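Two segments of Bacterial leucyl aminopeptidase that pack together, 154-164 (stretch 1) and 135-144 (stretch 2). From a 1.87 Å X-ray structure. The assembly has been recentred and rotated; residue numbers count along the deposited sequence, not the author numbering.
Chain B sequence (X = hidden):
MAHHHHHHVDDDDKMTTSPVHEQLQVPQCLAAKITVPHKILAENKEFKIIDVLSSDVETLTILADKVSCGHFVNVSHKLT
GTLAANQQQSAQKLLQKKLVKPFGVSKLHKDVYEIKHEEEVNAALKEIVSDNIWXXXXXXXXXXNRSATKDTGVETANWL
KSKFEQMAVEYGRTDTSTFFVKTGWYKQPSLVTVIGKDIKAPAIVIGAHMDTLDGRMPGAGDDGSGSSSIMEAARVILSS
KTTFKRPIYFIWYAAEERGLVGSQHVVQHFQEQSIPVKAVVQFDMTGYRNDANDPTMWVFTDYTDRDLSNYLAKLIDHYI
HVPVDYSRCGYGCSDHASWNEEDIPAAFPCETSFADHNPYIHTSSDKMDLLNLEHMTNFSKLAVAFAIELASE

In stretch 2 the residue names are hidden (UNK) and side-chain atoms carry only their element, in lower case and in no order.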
# COMPACT_ATOMS: atom_id res chain seq x y z
N VAL B 154 -17.73 -32.45 3.32
CA VAL B 154 -17.74 -33.02 1.99
C VAL B 154 -19.02 -32.63 1.27
O VAL B 154 -18.95 -32.19 0.12
CB VAL B 154 -17.56 -34.60 2.02
CG1 VAL B 154 -17.76 -35.30 0.66
CG2 VAL B 154 -16.17 -34.94 2.58
N GLU B 155 -20.16 -32.82 1.94
CA GLU B 155 -21.47 -32.45 1.34
C GLU B 155 -21.46 -30.95 0.90
O GLU B 155 -22.06 -30.59 -0.12
CB GLU B 155 -22.61 -32.67 2.36
CG GLU B 155 -22.95 -34.13 2.74
CD GLU B 155 -23.76 -34.21 4.09
OE1 GLU B 155 -24.44 -33.21 4.51
OE2 GLU B 155 -23.75 -35.32 4.76
N THR B 156 -20.78 -30.06 1.69
CA THR B 156 -20.77 -28.66 1.33
C THR B 156 -20.12 -28.50 -0.02
O THR B 156 -20.61 -27.79 -0.88
CB THR B 156 -19.95 -27.83 2.40
OG1 THR B 156 -20.57 -27.95 3.68
CG2 THR B 156 -19.82 -26.34 2.03
N ALA B 157 -18.95 -29.13 -0.19
CA ALA B 157 -18.24 -28.99 -1.45
C ALA B 157 -19.07 -29.50 -2.68
O ALA B 157 -19.09 -28.87 -3.77
CB ALA B 157 -16.93 -29.79 -1.36
N ASN B 158 -19.63 -30.72 -2.51
CA ASN B 158 -20.56 -31.28 -3.53
C ASN B 158 -21.76 -30.31 -3.91
O ASN B 158 -22.04 -30.09 -5.08
CB ASN B 158 -21.16 -32.57 -3.00
CG ASN B 158 -20.19 -33.72 -3.00
OD1 ASN B 158 -19.17 -33.69 -3.66
ND2 ASN B 158 -20.59 -34.79 -2.31
N TRP B 159 -22.40 -29.75 -2.90
CA TRP B 159 -23.51 -28.78 -3.10
C TRP B 159 -23.07 -27.51 -3.82
O TRP B 159 -23.68 -27.10 -4.74
CB TRP B 159 -24.14 -28.45 -1.78
CG TRP B 159 -25.30 -27.57 -1.93
CD1 TRP B 159 -26.59 -27.94 -2.35
CD2 TRP B 159 -25.36 -26.18 -1.69
NE1 TRP B 159 -27.40 -26.84 -2.33
CE2 TRP B 159 -26.67 -25.75 -1.96
CE3 TRP B 159 -24.43 -25.24 -1.24
CZ2 TRP B 159 -27.07 -24.41 -1.82
CZ3 TRP B 159 -24.84 -23.89 -1.10
CH2 TRP B 159 -26.10 -23.49 -1.40
N LEU B 160 -21.94 -26.91 -3.44
CA LEU B 160 -21.44 -25.76 -4.17
C LEU B 160 -21.15 -26.05 -5.63
O LEU B 160 -21.46 -25.24 -6.55
CB LEU B 160 -20.15 -25.17 -3.47
CG LEU B 160 -20.36 -24.65 -2.08
CD1 LEU B 160 -19.04 -24.38 -1.28
CD2 LEU B 160 -21.21 -23.39 -2.14
N LYS B 161 -20.54 -27.21 -5.86
CA LYS B 161 -20.21 -27.60 -7.20
C LYS B 161 -21.53 -27.74 -8.05
O LYS B 161 -21.57 -27.20 -9.15
CB LYS B 161 -19.46 -28.94 -7.16
CG LYS B 161 -19.09 -29.52 -8.52
CD LYS B 161 -18.04 -30.65 -8.31
CE LYS B 161 -17.25 -31.02 -9.55
NZ LYS B 161 -18.18 -31.85 -10.43
N SER B 162 -22.55 -28.39 -7.50
CA SER B 162 -23.88 -28.59 -8.22
C SER B 162 -24.49 -27.26 -8.50
O SER B 162 -24.94 -27.04 -9.61
CB SER B 162 -24.94 -29.26 -7.38
OG SER B 162 -24.58 -30.56 -7.20
N LYS B 163 -24.50 -26.40 -7.48
CA LYS B 163 -25.06 -25.05 -7.61
C LYS B 163 -24.38 -24.30 -8.76
O LYS B 163 -25.05 -23.87 -9.65
CB LYS B 163 -25.03 -24.33 -6.27
CG LYS B 163 -25.65 -22.93 -6.23
CD LYS B 163 -25.34 -22.22 -4.93
CE LYS B 163 -25.99 -20.83 -4.78
NZ LYS B 163 -27.49 -20.88 -4.63
N PHE B 164 -23.06 -24.18 -8.79
CA PHE B 164 -22.40 -23.52 -9.93
C PHE B 164 -22.81 -24.19 -11.27
O PHE B 164 -23.08 -23.53 -12.25
CB PHE B 164 -20.88 -23.60 -9.78
CG PHE B 164 -20.14 -22.91 -10.87
CD1 PHE B 164 -19.88 -23.56 -12.03
CD2 PHE B 164 -19.76 -21.60 -10.72
CE1 PHE B 164 -19.24 -22.91 -13.06
CE2 PHE B 164 -19.14 -20.92 -11.73
CZ PHE B 164 -18.85 -21.59 -12.89
N UNK B 135 -30.23 -16.59 0.76
CA UNK B 135 -30.67 -17.99 0.54
C UNK B 135 -29.51 -19.00 0.57
O UNK B 135 -29.60 -20.04 1.21
c UNK B 135 -32.77 -17.36 -0.79
o UNK B 135 -33.83 -19.04 0.55
c UNK B 135 -31.45 -18.11 -0.77
n UNK B 135 -34.43 -16.90 0.91
c UNK B 135 -33.72 -17.84 0.29
N UNK B 136 -28.43 -18.67 -0.13
CA UNK B 136 -27.19 -19.47 -0.10
C UNK B 136 -26.65 -19.62 1.30
O UNK B 136 -26.26 -20.71 1.76
c UNK B 136 -24.84 -19.63 -1.00
c UNK B 136 -26.15 -18.86 -1.04
o UNK B 136 -26.66 -18.88 -2.37
N UNK B 137 -26.62 -18.52 2.02
CA UNK B 137 -26.15 -18.47 3.42
C UNK B 137 -27.05 -19.31 4.36
O UNK B 137 -26.59 -20.01 5.29
c UNK B 137 -24.00 -17.48 5.35
c UNK B 137 -25.36 -16.86 5.21
c UNK B 137 -26.05 -17.04 3.86
c UNK B 137 -25.24 -15.39 5.46
N UNK B 138 -28.35 -19.23 4.09
CA UNK B 138 -29.29 -20.08 4.83
C UNK B 138 -28.90 -21.53 4.65
O UNK B 138 -28.77 -22.25 5.62
c UNK B 138 -31.80 -20.76 5.03
o UNK B 138 -30.99 -18.40 4.81
c UNK B 138 -30.73 -19.77 4.40
N UNK B 139 -28.69 -21.94 3.42
CA UNK B 139 -28.35 -23.36 3.20
C UNK B 139 -26.99 -23.68 3.82
O UNK B 139 -26.83 -24.66 4.57
n UNK B 139 -28.34 -27.24 1.07
c UNK B 139 -28.31 -23.63 1.72
c UNK B 139 -29.05 -26.08 1.25
c UNK B 139 -27.06 -26.99 1.18
c UNK B 139 -28.14 -25.09 1.42
n UNK B 139 -26.89 -25.70 1.39
N UNK B 140 -25.97 -22.83 3.60
CA UNK B 140 -24.61 -23.19 4.09
C UNK B 140 -24.62 -23.29 5.59
O UNK B 140 -24.03 -24.22 6.12
c UNK B 140 -20.38 -22.28 2.45
s UNK B 140 -21.74 -21.32 1.75
c UNK B 140 -23.56 -22.17 3.66
c UNK B 140 -23.22 -22.27 2.19
N UNK B 141 -25.30 -22.38 6.27
CA UNK B 141 -25.29 -22.39 7.73
C UNK B 141 -26.14 -23.52 8.36
O UNK B 141 -26.08 -23.74 9.56
o UNK B 141 -27.08 -20.70 7.92
c UNK B 141 -24.76 -19.91 7.95
c UNK B 141 -25.72 -21.07 8.34
N UNK B 142 -26.86 -24.27 7.54
CA UNK B 142 -27.68 -25.35 8.08
C UNK B 142 -26.92 -26.63 8.16
O UNK B 142 -27.38 -27.52 8.91
o UNK B 142 -28.60 -26.25 6.13
c UNK B 142 -28.96 -25.50 7.26
N UNK B 143 -25.71 -26.71 7.62
CA UNK B 143 -24.90 -27.89 7.86
C UNK B 143 -24.47 -27.78 9.34
O UNK B 143 -24.21 -26.67 9.82
c UNK B 143 -24.46 -29.32 3.51
c UNK B 143 -24.50 -26.93 3.37
c UNK B 143 -24.19 -26.85 4.71
c UNK B 143 -24.01 -28.00 5.48
c UNK B 143 -24.15 -29.23 4.85
c UNK B 143 -24.63 -28.17 2.77
o UNK B 143 -24.94 -28.26 1.43
c UNK B 143 -23.67 -27.91 6.95
N UNK B 144 -24.41 -28.89 10.07
CA UNK B 144 -24.04 -28.91 11.47
C UNK B 144 -22.67 -28.18 11.63
O UNK B 144 -22.47 -27.37 12.55
c UNK B 144 -23.58 -30.46 13.43
c UNK B 144 -24.50 -30.17 14.44
o UNK B 144 -22.56 -30.57 17.42
c UNK B 144 -22.87 -30.59 16.11
c UNK B 144 -21.92 -30.88 15.13
c UNK B 144 -22.28 -30.82 13.80
c UNK B 144 -24.13 -30.23 15.78
c UNK B 144 -24.00 -30.34 12.00
O HOH W 1 -29.28 -19.03 -3.41

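Position 135 opens the stretch with three side-chain carbons in a row, the third carrying one oxygen and one nitrogen. That is a primary amide on a two-methylene arm, so the residue is glutamine, Q135. Its end leads away from stretch 1 and is hydrogen-bonded elsewhere in the structure, as suits a polar chain at an exposed site.

Position 136 has one carbon that carries an oxygen and a second carbon; that second carbon meets the edge of the W159 indole, and the oxygen lies near the K163 amine. The beta-branched pattern is threonine. In T136, CG2 lies 4.1 Å from W159 CH2 and OG1 is 3.1 Å from K163 NZ. A water hydrogen-bonds to both polar atoms, its oxygen 2.8 Å from T136 OG1 and 2.8 Å from K163 NZ, and accepts from the lysine. A small residue with one apolar and one polar branch fits this buried place.

At 137 there are four carbons, forked at the second, which identifies leucine. The CA-to-CB bond of L137 points away from stretch 1, so its apolar bulk is buried on another side of the helix.

Position 138 repeats the one-carbon fork to oxygen and carbon, out of reach of stretch 1: threonine again. A small polar residue such as T138 is at home on an exposed helix face.

Position 139 shows one carbon leading to a five-membered ring of three carbons and two nitrogens, lying over one face of W159. The ring is an imidazole, hence histidine. H139 forms an offset stack with the five-membered ring of the indole, centroids 3.8 Å apart and planes only 12° from parallel. A flat aromatic ring suits this site because it can cover the tryptophan face closely.

Position 140 carries an unbranched chain of two carbons, a sulfur and a terminal carbon, packed against W159, T156 and L160. This is methionine. M140 starts sideways, with CG 4.0 Å from W159 CZ3; its end comes nearer to stretch 1, where CE is 4.1 Å from T156 CG2 and SD 4.4 Å from L160 CD2. A long, flexible apolar chain can meet all three in a buried setting.

Position 141, with one carbon bearing an oxygen and a carbon, is threonine; T141 OG1 donates to L137 O at 2.8 Å, satisfying its hydroxyl within the stretch.

Position 142 has one carbon and one oxygen, so it is serine. Its short arm lets S142 OG reach back and donate to H139 O at 2.8 Å.

Position 143 has one carbon and a six-carbon ring bearing an oxygen; a ring face covers the T156 hydroxyl, and the oxygen reaches W159. This is tyrosine. T156 OG1 lies 3.9 Å from Y143 CG, and Y143 OH is 3.3 Å from W159 CB. Its long, flat side chain allows a residue beyond the helix to cover stretch 1.

Position 144 has the same phenol pattern but does not touch stretch 1; it is tyrosine, and the phenol oxygen of Y144 tolerates an exposed site.

The contact joins two nearly antiparallel helices, 10.9 Å apart at closest approach, and buries 442 Å² in all. W159 is its centre, touching T136, H139, M140 and Y143. Stacking and apolar packing dominate, with a water that links T136 and K163 adding a polar element.

Stretch 2, residues 135-144: QTLTHMTSYY
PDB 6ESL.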